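Local coordinates for protein antitoxin of toxin-antitoxin system VAPB (Rickettsia felis, PDB 3ZVK) that neutralises its cognate toxin VapC2, partially inhibiting the toxin's RNase activity, and binds DNA that is probably its own promoter, at residues Ile31-Lys35 with Gly36-Gln40. Residues are numbered along the deposited sequence; the frame is centred on the assembly and turned at random.
Sequences IPLGK and GIVLQ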
ATOM      1  N   ILE F  31     -25.396  -9.567  -1.964  1.00 62.05           N
ATOM      2  CA  ILE F  31     -26.272 -10.259  -2.913  1.00 62.39           C
ATOM      3  C   ILE F  31     -26.430 -11.747  -2.527  1.00 64.47           C
ATOM      4  O   ILE F  31     -25.435 -12.394  -2.222  1.00 62.28           O
ATOM      5  CB  ILE F  31     -25.719 -10.036  -4.362  1.00 65.72           C
ATOM      6  CG1 ILE F  31     -26.184  -8.670  -4.894  1.00 66.99           C
ATOM      7  CG2 ILE F  31     -26.119 -11.137  -5.351  1.00 66.82           C
ATOM      8  CD1 ILE F  31     -25.081  -7.867  -5.448  1.00 72.15           C
ATOM      9  N   PRO F  32     -27.648 -12.310  -2.507  1.00 62.86           N
ATOM     10  CA  PRO F  32     -27.778 -13.746  -2.174  1.00 63.03           C
ATOM     11  C   PRO F  32     -27.253 -14.669  -3.291  1.00 65.93           C
ATOM     12  O   PRO F  32     -27.304 -14.314  -4.465  1.00 65.58           O
ATOM     13  CB  PRO F  32     -29.293 -13.930  -1.939  1.00 66.14           C
ATOM     14  CG  PRO F  32     -29.931 -12.866  -2.735  1.00 71.52           C
ATOM     15  CD  PRO F  32     -28.955 -11.707  -2.835  1.00 66.42           C
ATOM     16  N   LEU F  33     -26.737 -15.841  -2.910  1.00 61.75           N
ATOM     17  CA  LEU F  33     -26.232 -16.868  -3.829  1.00 62.42           C
ATOM     18  C   LEU F  33     -26.382 -18.198  -3.109  1.00 68.86           C
ATOM     19  O   LEU F  33     -25.611 -18.496  -2.189  1.00 68.08           O
ATOM     20  CB  LEU F  33     -24.764 -16.622  -4.249  1.00 60.79           C
ATOM     21  CG  LEU F  33     -24.189 -17.555  -5.343  1.00 65.56           C
ATOM     22  CD1 LEU F  33     -24.809 -17.280  -6.682  1.00 66.94           C
ATOM     23  CD2 LEU F  33     -22.687 -17.387  -5.485  1.00 66.83           C
ATOM     24  N   GLY F  34     -27.414 -18.950  -3.487  1.00 66.89           N
ATOM     25  CA  GLY F  34     -27.741 -20.214  -2.842  1.00 67.30           C
ATOM     26  C   GLY F  34     -28.074 -19.963  -1.387  1.00 72.45           C
ATOM     27  O   GLY F  34     -28.789 -19.003  -1.075  1.00 72.15           O
ATOM     28  N   LYS F  35     -27.485 -20.770  -0.482  1.00 69.51           N
ATOM     29  CA  LYS F  35     -27.676 -20.643   0.968  1.00 69.01           C
ATOM     30  C   LYS F  35     -26.826 -19.501   1.565  1.00 70.96           C
ATOM     31  O   LYS F  35     -26.953 -19.207   2.760  1.00 71.01           O
ATOM     32  CB  LYS F  35     -27.359 -21.975   1.672  1.00 71.94           C
ATOM     33  CG  LYS F  35     -28.564 -22.886   1.870  1.00 95.67           C
ATOM     34  CD  LYS F  35     -28.188 -24.179   2.589  1.00109.83           C
ATOM     35  CE  LYS F  35     -29.048 -24.399   3.812  1.00124.92           C
ATOM     36  NZ  LYS F  35     -28.562 -23.639   5.001  1.00131.85           N
ATOM     37  N   GLY F  36     -25.986 -18.869   0.740  1.00 65.84           N
ATOM     38  CA  GLY F  36     -25.094 -17.803   1.187  1.00 64.35           C
ATOM     39  C   GLY F  36     -25.266 -16.441   0.549  1.00 66.89           C
ATOM     40  O   GLY F  36     -26.338 -16.104   0.037  1.00 68.31           O
ATOM     41  N   ILE F  37     -24.208 -15.634   0.616  1.00 60.57           N
ATOM     42  CA  ILE F  37     -24.192 -14.270   0.093  1.00 60.03           C
ATOM     43  C   ILE F  37     -22.864 -13.908  -0.552  1.00 64.53           C
ATOM     44  O   ILE F  37     -21.817 -14.393  -0.127  1.00 64.62           O
ATOM     45  CB  ILE F  37     -24.539 -13.224   1.200  1.00 62.77           C
ATOM     46  CG1 ILE F  37     -23.642 -13.380   2.454  1.00 61.62           C
ATOM     47  CG2 ILE F  37     -26.030 -13.225   1.555  1.00 64.52           C
ATOM     48  CD1 ILE F  37     -23.705 -12.247   3.489  1.00 55.79           C
ATOM     49  N   VAL F  38     -22.902 -12.985  -1.511  1.00 61.24           N
ATOM     50  CA  VAL F  38     -21.705 -12.430  -2.133  1.00 60.51           C
ATOM     51  C   VAL F  38     -21.547 -11.003  -1.590  1.00 62.02           C
ATOM     52  O   VAL F  38     -22.534 -10.254  -1.550  1.00 62.80           O
ATOM     53  CB  VAL F  38     -21.766 -12.427  -3.690  1.00 65.48           C
ATOM     54  CG1 VAL F  38     -20.509 -11.791  -4.297  1.00 63.97           C
ATOM     55  CG2 VAL F  38     -21.947 -13.834  -4.230  1.00 65.77           C
ATOM     56  N   LEU F  39     -20.320 -10.652  -1.158  1.00 54.46           N
ATOM     57  CA  LEU F  39     -19.953  -9.320  -0.691  1.00 53.77           C
ATOM     58  C   LEU F  39     -18.920  -8.800  -1.695  1.00 58.74           C
ATOM     59  O   LEU F  39     -17.945  -9.496  -2.001  1.00 58.78           O
ATOM     60  CB  LEU F  39     -19.369  -9.302   0.753  1.00 52.89           C
ATOM     61  CG  LEU F  39     -20.073 -10.017   1.911  1.00 57.90           C
ATOM     62  CD1 LEU F  39     -19.298  -9.809   3.165  1.00 57.51           C
ATOM     63  CD2 LEU F  39     -21.415  -9.453   2.196  1.00 62.91           C
ATOM     64  N   GLN F  40     -19.160  -7.611  -2.257  1.00 56.06           N
ATOM     65  CA  GLN F  40     -18.255  -7.000  -3.241  1.00 56.26           C
ATOM     66  C   GLN F  40     -17.950  -5.539  -2.878  1.00 63.24           C
ATOM     67  O   GLN F  40     -18.860  -4.848  -2.420  1.00 63.72           O
ATOM     68  CB  GLN F  40     -18.820  -7.095  -4.678  1.00 58.03           C
ATOM     69  CG  GLN F  40     -18.888  -8.506  -5.319  1.00 55.87           C
ATOM     70  CD  GLN F  40     -17.585  -9.289  -5.471  1.00 64.81           C
ATOM     71  OE1 GLN F  40     -17.572 -10.530  -5.383  1.00 50.84           O
ATOM     72  NE2 GLN F  40     -16.470  -8.604  -5.750  1.00 55.10           N
TER
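Ile-31 and Val-38 exchange two backbone hydrogen bonds, N of Ile-31 to O of Val-38 at 3.0 Å and N of Val-38 to O of Ile-31 at 2.7 Å, both fairly straight. Nearer the loop Leu-33 and Gly-36 form a second such pair, but here both donors stand above the carbonyl planes, N of Leu-33 by 52° over the Gly-36 carbonyl. The Gly-36 N–Leu-33 O bond (3.0 Å) closes a type II' turn. This is a two-residue β-hairpin of the AbrB/MazE-like DNA-binding region, with Gly-34 at positive phi (62°) as the first turn residue, followed by Lys-35. A second VapB2 subunit pairs antiparallel with Ile-37 to Leu-39, carrying the sheet across the dimer interface. Between the two hydrogen-bonded pairs, Pro-32 and Ile-37 form a non-hydrogen-bonded pair with two CA-H...O contacts, CA of Ile-37 to O of Ile-31 at 3.2 Å and CA of Pro-32 to O of Gly-36 at 3.5 Å. Apolar contact occurs on the face shared by Leu-33 and Val-38, whose side chains meet at a slant. Val-38 turns CG1 anti to its own N (chi1 178°), which leaves CG2 on the side of Leu-33, and that methyl meets CD2 of Leu-33 at 3.8 Å. Glu-55 of the VapC2 toxin chain also packs against Leu-33.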